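Putative acetamidase/formamidase (Yersinia enterocolitica subsp. palearctica serotype O:3, PDB 5UBU) probably hydrolyses carbon-nitrogen bonds other than peptide bonds in linear amides. Local coordinates at residues R282-I285 against Y286-V289; P197-G200 against P201-T205; H26-E30 against E31-E35. One frame throughout, in Å; residues are numbered along the deposited sequence.

Along the chain contact 3 comes first, then contact 2, then contact 1. Contacts 2 and 3 both reach the nine-stranded mixed sheet. Contact 3 sits where strand 25-28, outermost in the sheet within this chain, runs into helix 30-33, and contact 2 leads into strand 203-208, further inside the sheet. Their centres are about 23 Å apart. Contact 1 lies on helix 273-291, which packs on strands 263-270 and 319-326 of that sheet. Centre to centre, it is about 20 Å from contact 2 and about 38 Å from contact 3. Contacts 1 and 3 are on opposite sides of the chain's centre. Contact 1 also reaches neighbouring subunits, so the helix takes part in assembly.

Contact 1: residues R282-I285 against Y286-V289; sequences RDLI and YWLV
Y286 N donates to R282 O at 3.0 Å, the first of four successive i to i+4 bonds in this part of the alpha-helix 273-291. W287 N to D283 O, L288 N to L284 O and V289 N to I285 O continue the ladder.

The side chains of R282 and Y286 meet one turn apart. R282 CG sits over the face of the Y286 ring near CZ and CE2, 4.1 Å from its centroid and 24° off the normal, a CH-pi contact. With CG anti to the backbone N (chi1 -165°), the arginine chain lies across the ring. CD comes 3.4 Å from Y286 OH, and the bend at chi3 then brings NE to 3.5 Å from Y286 CE2. The hydroxyl oxygen lies over one face of the guanidinium, whose plane is 30° from that of the ring. R282 O stands 3.5 Å above the plane of the Y286 ring, towards its rim. R282 also reaches a subunit interface, where NH1 forms a salt bridge with D133 of the second subunit and NH2 bonds to M137 O of that subunit.

D283 turns to its own chain: OD2 forms a salt bridge with R257 NE and a hydrogen bond with S266 OG, and R257 also makes a cation-pi contact with W287.

L284 and W287 pack on I264 and S266, L288 on L325, and I285 on Y300 and L303, on L138 of the second subunit and on L129 of the third subunit. L284 CG lies 4.2 Å from L288 CD1. L284 CD1 reaches W287 CE3 on the six-membered part of the indole, at 4.1 Å.

Contact 2: residues P197-G200 against P201-T205; sequences PDIG and PGSIT
S203 and G200 close a type II beta turn, G200 to S203, that brings the chain into strand 203-208. This strand lies between strands 101-111 and 257-260 in the large mixed sheet.

Two hydrogen bonds join the ends of the turn, both to G200 O. The stronger comes from the side chain: S203 OG donates to G200 O at 2.6 Å. The serine hydroxyl stands between its own backbone N and carbonyl carbon (chi1 72°), which brings OG to G200 O in the carbonyl plane, on a lone pair. The second is the usual turn bond, S203 N to G200 O at 3.0 Å. It is weak, with an N-H...O angle of 128°. One carbonyl oxygen is thus gripped by both the backbone and the side chain of S203.

The backbone sets the shape. P201 and G202 are the two central residues. G202 has a positive phi of 90°, the conformation for which glycine is favoured in a type II turn. Before it, I199 is the centre of an inverse gamma turn, in which G200 N bonds weakly to D198 O at 2.9 Å. Outside the turn, D198 forms a salt bridge with R310.

The remaining contacts are van der Waals. D198 O approaches S203 CB at 3.4 Å. The side chains of I199 and T205, both buried, cross at about a right angle. I199 also packs on I106 of strand 101-111 and I267 of strand 263-270, while T205 touches M258 of strand 257-260. On I199 the branch methyl comes nearer to the threonine hydroxyl than the rest of the side chain does: CG2 is 3.5 Å from T205 OG1.

Contact 3: residues H26-E30 against E31-E35; sequences HHLTE and EMQKE
L28 and M32, a selenomethionine, meet on the tighter side of this contact, together with Q33. L28 CD1 lies 3.9 Å from M32 SE, and the two side chains cross at about a right angle. L28 CD1 also comes 3.8 Å from Q33 OE1. That oxygen accepts bonds from G89 N and N88 ND2, while Q33 NE2 donates to E35 O at 3.0 Å. The amide of Q33 is therefore fixed at both ends. E30 is held too, by a salt bridge to R61 and by packing on F36.

The arrangement is a strand-to-helix junction. T29 is the N-cap of helix 30-33. A chi1 of 61° swings its OG1 towards the helix start, where it accepts from M32 N at 3.3 Å. T29 O adds a bond from Q33 N at 3.0 Å and a weak one from M32 N. At the far end K34 N bonds to E30 O, and K34 itself leaves the helix with positive phi.

The looser side is polar. E31 and K34 are exposed, and the K34 side chain sets off roughly opposite to that of E30. M32, partly exposed, bends at chi3, and its CE rests 3.5 Å from H27 O.

Contact 1: residues R282-I285 against Y286-V289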
loop_
_atom_site.group_PDB
_atom_site.type_symbol
_atom_site.label_atom_id
_atom_site.label_comp_id
_atom_site.label_asym_id
_atom_site.label_seq_id
_atom_site.Cartn_x
_atom_site.Cartn_y
_atom_site.Cartn_z
ATOM N N ARG B 282 -7.717 15.719 -1.438
ATOM C CA ARG B 282 -7.042 16.827 -2.122
ATOM C C ARG B 282 -7.985 17.487 -3.137
ATOM O O ARG B 282 -8.004 18.717 -3.278
ATOM C CB ARG B 282 -5.768 16.389 -2.816
ATOM C CG ARG B 282 -4.920 17.601 -3.176
ATOM C CD ARG B 282 -3.630 17.276 -3.863
ATOM N NE ARG B 282 -3.822 16.836 -5.239
ATOM C CZ ARG B 282 -2.836 16.587 -6.095
ATOM N NH1 ARG B 282 -3.128 16.166 -7.320
ATOM N NH2 ARG B 282 -1.566 16.738 -5.731
ATOM N N ASP B 283 -8.761 16.664 -3.837
ATOM C CA ASP B 283 -9.702 17.182 -4.828
ATOM C C ASP B 283 -10.754 18.033 -4.135
ATOM O O ASP B 283 -11.146 19.073 -4.660
ATOM C CB ASP B 283 -10.412 16.073 -5.588
ATOM C CG ASP B 283 -11.286 16.616 -6.705
ATOM O OD1 ASP B 283 -10.719 17.155 -7.676
ATOM O OD2 ASP B 283 -12.531 16.488 -6.629
ATOM N N LEU B 284 -11.216 17.575 -2.969
ATOM C CA LEU B 284 -12.214 18.312 -2.203
ATOM C C LEU B 284 -11.656 19.685 -1.820
ATOM O O LEU B 284 -12.327 20.704 -1.991
ATOM C CB LEU B 284 -12.639 17.527 -0.957
ATOM C CG LEU B 284 -13.720 18.151 -0.072
ATOM C CD1 LEU B 284 -14.966 18.462 -0.879
ATOM C CD2 LEU B 284 -14.054 17.213 1.066
ATOM N N ILE B 285 -10.414 19.702 -1.335
ATOM C CA ILE B 285 -9.740 20.950 -0.952
ATOM C C ILE B 285 -9.647 21.897 -2.148
ATOM O O ILE B 285 -9.904 23.089 -2.008
ATOM C CB ILE B 285 -8.343 20.686 -0.347
ATOM C CG1 ILE B 285 -8.500 19.985 1.005
ATOM C CG2 ILE B 285 -7.587 21.992 -0.133
ATOM C CD1 ILE B 285 -7.205 19.491 1.607
ATOM N N TYR B 286 -9.292 21.376 -3.319
ATOM C CA TYR B 286 -9.205 22.237 -4.495
ATOM C C TYR B 286 -10.588 22.771 -4.910
ATOM O O TYR B 286 -10.709 23.896 -5.427
ATOM C CB TYR B 286 -8.529 21.555 -5.683
ATOM C CG TYR B 286 -7.064 21.206 -5.515
ATOM C CD1 TYR B 286 -6.220 21.935 -4.665
ATOM C CD2 TYR B 286 -6.476 20.251 -6.343
ATOM C CE1 TYR B 286 -4.867 21.620 -4.561
ATOM C CE2 TYR B 286 -5.122 19.960 -6.256
ATOM C CZ TYR B 286 -4.322 20.648 -5.369
ATOM O OH TYR B 286 -2.982 20.348 -5.285
ATOM N N TRP B 287 -11.614 21.959 -4.671
ATOM C CA TRP B 287 -12.986 22.321 -4.985
ATOM C C TRP B 287 -13.450 23.434 -4.046
ATOM O O TRP B 287 -14.056 24.416 -4.491
ATOM C CB TRP B 287 -13.871 21.069 -4.912
ATOM C CG TRP B 287 -15.296 21.221 -5.342
ATOM C CD1 TRP B 287 -15.839 22.237 -6.085
ATOM C CD2 TRP B 287 -16.306 20.214 -5.259
ATOM N NE1 TRP B 287 -17.155 21.976 -6.354
ATOM C CE2 TRP B 287 -17.465 20.733 -5.875
ATOM C CE3 TRP B 287 -16.358 18.939 -4.681
ATOM C CZ2 TRP B 287 -18.664 20.028 -5.928
ATOM C CZ3 TRP B 287 -17.550 18.233 -4.734
ATOM C CH2 TRP B 287 -18.686 18.780 -5.359
ATOM N N LEU B 288 -13.125 23.300 -2.760
ATOM C CA LEU B 288 -13.487 24.305 -1.762
ATOM C C LEU B 288 -12.801 25.649 -2.039
ATOM O O LEU B 288 -13.405 26.704 -1.836
ATOM C CB LEU B 288 -13.159 23.806 -0.352
ATOM C CG LEU B 288 -13.952 22.583 0.118
ATOM C CD1 LEU B 288 -13.411 22.046 1.429
ATOM C CD2 LEU B 288 -15.433 22.901 0.244
ATOM N N VAL B 289 -11.553 25.606 -2.510
ATOM C CA VAL B 289 -10.804 26.829 -2.824
ATOM C C VAL B 289 -11.331 27.514 -4.092
ATOM O O VAL B 289 -11.472 28.734 -4.139
ATOM C CB VAL B 289 -9.287 26.535 -2.980
ATOM C CG1 VAL B 289 -8.529 27.731 -3.550
ATOM C CG2 VAL B 289 -8.688 26.121 -1.647
#

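Contact 2: residues P197-G200 against P201-T205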
loop_
_atom_site.group_PDB
_atom_site.type_symbol
_atom_site.label_atom_id
_atom_site.label_comp_id
_atom_site.label_asym_id
_atom_site.label_seq_id
_atom_site.Cartn_x
_atom_site.Cartn_y
_atom_site.Cartn_z
ATOM N N PRO B 197 -22.013 3.635 -2.384
ATOM C CA PRO B 197 -23.438 3.549 -1.996
ATOM C C PRO B 197 -24.257 4.824 -2.137
ATOM O O PRO B 197 -25.473 4.749 -2.311
ATOM C CB PRO B 197 -23.382 3.165 -0.518
ATOM C CG PRO B 197 -22.083 2.471 -0.358
ATOM C CD PRO B 197 -21.131 3.101 -1.329
ATOM N N ASP B 198 -23.598 5.974 -2.063
ATOM C CA ASP B 198 -24.271 7.280 -2.145
ATOM C C ASP B 198 -24.780 7.671 -3.538
ATOM O O ASP B 198 -25.615 8.567 -3.659
ATOM C CB ASP B 198 -23.318 8.356 -1.639
ATOM C CG ASP B 198 -22.862 8.106 -0.226
ATOM O OD1 ASP B 198 -23.621 8.378 0.719
ATOM O OD2 ASP B 198 -21.714 7.679 -0.060
ATOM N N ILE B 199 -24.290 6.999 -4.575
ATOM C CA ILE B 199 -24.685 7.287 -5.955
ATOM C C ILE B 199 -25.999 6.573 -6.298
ATOM O O ILE B 199 -26.041 5.643 -7.103
ATOM C CB ILE B 199 -23.535 6.928 -6.928
ATOM C CG1 ILE B 199 -22.317 7.785 -6.572
ATOM C CG2 ILE B 199 -23.932 7.174 -8.385
ATOM C CD1 ILE B 199 -21.078 7.455 -7.365
ATOM N N GLY B 200 -27.072 7.036 -5.664
ATOM C CA GLY B 200 -28.411 6.481 -5.873
ATOM C C GLY B 200 -29.438 7.592 -6.033
ATOM O O GLY B 200 -29.078 8.756 -6.242
ATOM N N PRO B 201 -30.734 7.239 -5.944
ATOM C CA PRO B 201 -31.802 8.231 -6.058
ATOM C C PRO B 201 -31.549 9.410 -5.139
ATOM O O PRO B 201 -31.213 9.218 -3.978
ATOM C CB PRO B 201 -33.041 7.460 -5.630
ATOM C CG PRO B 201 -32.740 6.051 -6.014
ATOM C CD PRO B 201 -31.265 5.866 -5.835
ATOM N N GLY B 202 -31.677 10.616 -5.679
ATOM C CA GLY B 202 -31.443 11.840 -4.918
ATOM C C GLY B 202 -30.012 12.344 -4.971
ATOM O O GLY B 202 -29.664 13.264 -4.234
ATOM N N SER B 203 -29.184 11.755 -5.843
ATOM C CA SER B 203 -27.793 12.173 -5.982
ATOM C C SER B 203 -27.536 12.662 -7.402
ATOM O O SER B 203 -28.180 12.214 -8.344
ATOM C CB SER B 203 -26.838 11.015 -5.686
ATOM O OG SER B 203 -26.847 10.029 -6.722
ATOM N N ILE B 204 -26.576 13.573 -7.532
ATOM C CA ILE B 204 -26.164 14.125 -8.816
ATOM C C ILE B 204 -24.681 13.842 -8.907
ATOM O O ILE B 204 -23.929 14.305 -8.063
ATOM C CB ILE B 204 -26.375 15.653 -8.903
ATOM C CG1 ILE B 204 -27.825 16.029 -8.585
ATOM C CG2 ILE B 204 -25.992 16.158 -10.293
ATOM C CD1 ILE B 204 -28.078 17.531 -8.519
ATOM N N THR B 205 -24.261 13.081 -9.909
ATOM C CA THR B 205 -22.842 12.766 -10.084
ATOM C C THR B 205 -22.288 13.613 -11.239
ATOM O O THR B 205 -22.904 13.698 -12.307
ATOM C CB THR B 205 -22.618 11.265 -10.365
ATOM O OG1 THR B 205 -23.141 10.490 -9.285
ATOM C CG2 THR B 205 -21.141 10.952 -10.511
#

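Contact 3: residues H26-E30 against E31-E35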
loop_
_atom_site.group_PDB
_atom_site.type_symbol
_atom_site.label_atom_id
_atom_site.label_comp_id
_atom_site.label_asym_id
_atom_site.label_seq_id
_atom_site.Cartn_x
_atom_site.Cartn_y
_atom_site.Cartn_z
ATOM N N HIS B 26 -36.261 9.280 -23.006
ATOM C CA HIS B 26 -35.834 8.187 -23.871
ATOM C C HIS B 26 -35.898 6.894 -23.079
ATOM O O HIS B 26 -35.631 6.897 -21.883
ATOM C CB HIS B 26 -34.409 8.433 -24.351
ATOM C CG HIS B 26 -34.204 9.792 -24.948
ATOM N ND1 HIS B 26 -34.448 10.072 -26.274
ATOM C CD2 HIS B 26 -33.790 10.952 -24.388
ATOM C CE1 HIS B 26 -34.183 11.344 -26.505
ATOM N NE2 HIS B 26 -33.780 11.900 -25.379
ATOM N N HIS B 27 -36.268 5.803 -23.743
ATOM C CA HIS B 27 -36.378 4.500 -23.092
ATOM C C HIS B 27 -35.243 3.638 -23.626
ATOM O O HIS B 27 -35.341 3.115 -24.730
ATOM C CB HIS B 27 -37.739 3.853 -23.422
ATOM C CG HIS B 27 -38.929 4.739 -23.147
ATOM N ND1 HIS B 27 -39.591 4.754 -21.936
ATOM C CD2 HIS B 27 -39.556 5.656 -23.925
ATOM C CE1 HIS B 27 -40.567 5.645 -21.979
ATOM N NE2 HIS B 27 -40.568 6.205 -23.176
ATOM N N LEU B 28 -34.156 3.519 -22.863
ATOM C CA LEU B 28 -33.004 2.711 -23.279
ATOM C C LEU B 28 -33.241 1.250 -22.898
ATOM O O LEU B 28 -32.724 0.756 -21.907
ATOM C CB LEU B 28 -31.688 3.265 -22.698
ATOM C CG LEU B 28 -30.382 2.520 -23.033
ATOM C CD1 LEU B 28 -30.247 2.211 -24.517
ATOM C CD2 LEU B 28 -29.183 3.317 -22.550
ATOM N N THR B 29 -34.049 0.581 -23.710
ATOM C CA THR B 29 -34.376 -0.821 -23.513
ATOM C C THR B 29 -33.225 -1.699 -24.001
ATOM O O THR B 29 -32.263 -1.207 -24.587
ATOM C CB THR B 29 -35.632 -1.208 -24.325
ATOM O OG1 THR B 29 -35.384 -1.015 -25.723
ATOM C CG2 THR B 29 -36.830 -0.371 -23.928
ATOM N N GLU B 30 -33.333 -2.999 -23.758
ATOM C CA GLU B 30 -32.329 -3.950 -24.218
ATOM C C GLU B 30 -32.286 -4.008 -25.752
ATOM O O GLU B 30 -31.236 -4.244 -26.340
ATOM C CB GLU B 30 -32.629 -5.337 -23.649
ATOM C CG GLU B 30 -32.446 -5.433 -22.144
ATOM C CD GLU B 30 -32.915 -6.766 -21.594
ATOM O OE1 GLU B 30 -34.120 -7.043 -21.756
ATOM O OE2 GLU B 30 -32.120 -7.505 -20.981
ATOM N N GLU B 31 -33.437 -3.777 -26.390
ATOM C CA GLU B 31 -33.554 -3.805 -27.853
ATOM C C GLU B 31 -32.812 -2.594 -28.447
ATOM O O GLU B 31 -32.229 -2.694 -29.520
ATOM C CB GLU B 31 -35.041 -3.851 -28.257
ATOM C CG GLU B 31 -35.390 -4.537 -29.584
ATOM C CD GLU B 31 -35.204 -3.704 -30.845
ATOM O OE1 GLU B 31 -35.449 -4.265 -31.938
ATOM O OE2 GLU B 31 -34.837 -2.500 -30.767
HETATM N N MSE B 32 -32.823 -1.466 -27.735
HETATM C CA MSE B 32 -32.121 -0.257 -28.191
HETATM C C MSE B 32 -30.638 -0.399 -27.971
HETATM O O MSE B 32 -29.837 0.018 -28.808
HETATM C CB MSE B 32 -32.596 0.991 -27.447
HETATM C CG MSE B 32 -32.024 2.277 -28.066
HETATM SE SE MSE B 32 -32.627 3.887 -27.080
HETATM C CE MSE B 32 -34.375 4.151 -27.957
ATOM N N GLN B 33 -30.271 -0.981 -26.832
ATOM C CA GLN B 33 -28.870 -1.192 -26.480
ATOM C C GLN B 33 -28.150 -2.166 -27.430
ATOM O O GLN B 33 -26.993 -1.946 -27.775
ATOM C CB GLN B 33 -28.761 -1.692 -25.029
ATOM C CG GLN B 33 -27.338 -1.931 -24.536
ATOM C CD GLN B 33 -26.494 -0.667 -24.512
ATOM O OE1 GLN B 33 -26.969 0.409 -24.130
ATOM N NE2 GLN B 33 -25.219 -0.800 -24.873
ATOM N N LYS B 34 -28.846 -3.231 -27.830
ATOM C CA LYS B 34 -28.330 -4.282 -28.745
ATOM C C LYS B 34 -27.252 -5.159 -28.103
ATOM O O LYS B 34 -27.480 -6.359 -27.927
ATOM C CB LYS B 34 -27.866 -3.720 -30.098
ATOM C CG LYS B 34 -29.000 -3.060 -30.867
ATOM C CD LYS B 34 -28.663 -2.652 -32.293
ATOM C CE LYS B 34 -29.888 -1.978 -32.910
ATOM N NZ LYS B 34 -29.698 -1.518 -34.319
ATOM N N GLU B 35 -26.103 -4.566 -27.772
ATOM C CA GLU B 35 -25.046 -5.307 -27.104
ATOM C C GLU B 35 -24.495 -4.464 -25.949
ATOM O O GLU B 35 -24.184 -3.278 -26.098
ATOM C CB GLU B 35 -23.923 -5.799 -28.050
ATOM C CG GLU B 35 -22.930 -4.786 -28.608
ATOM C CD GLU B 35 -21.705 -5.478 -29.244
ATOM O OE1 GLU B 35 -21.219 -6.490 -28.666
ATOM O OE2 GLU B 35 -21.205 -4.997 -30.297
#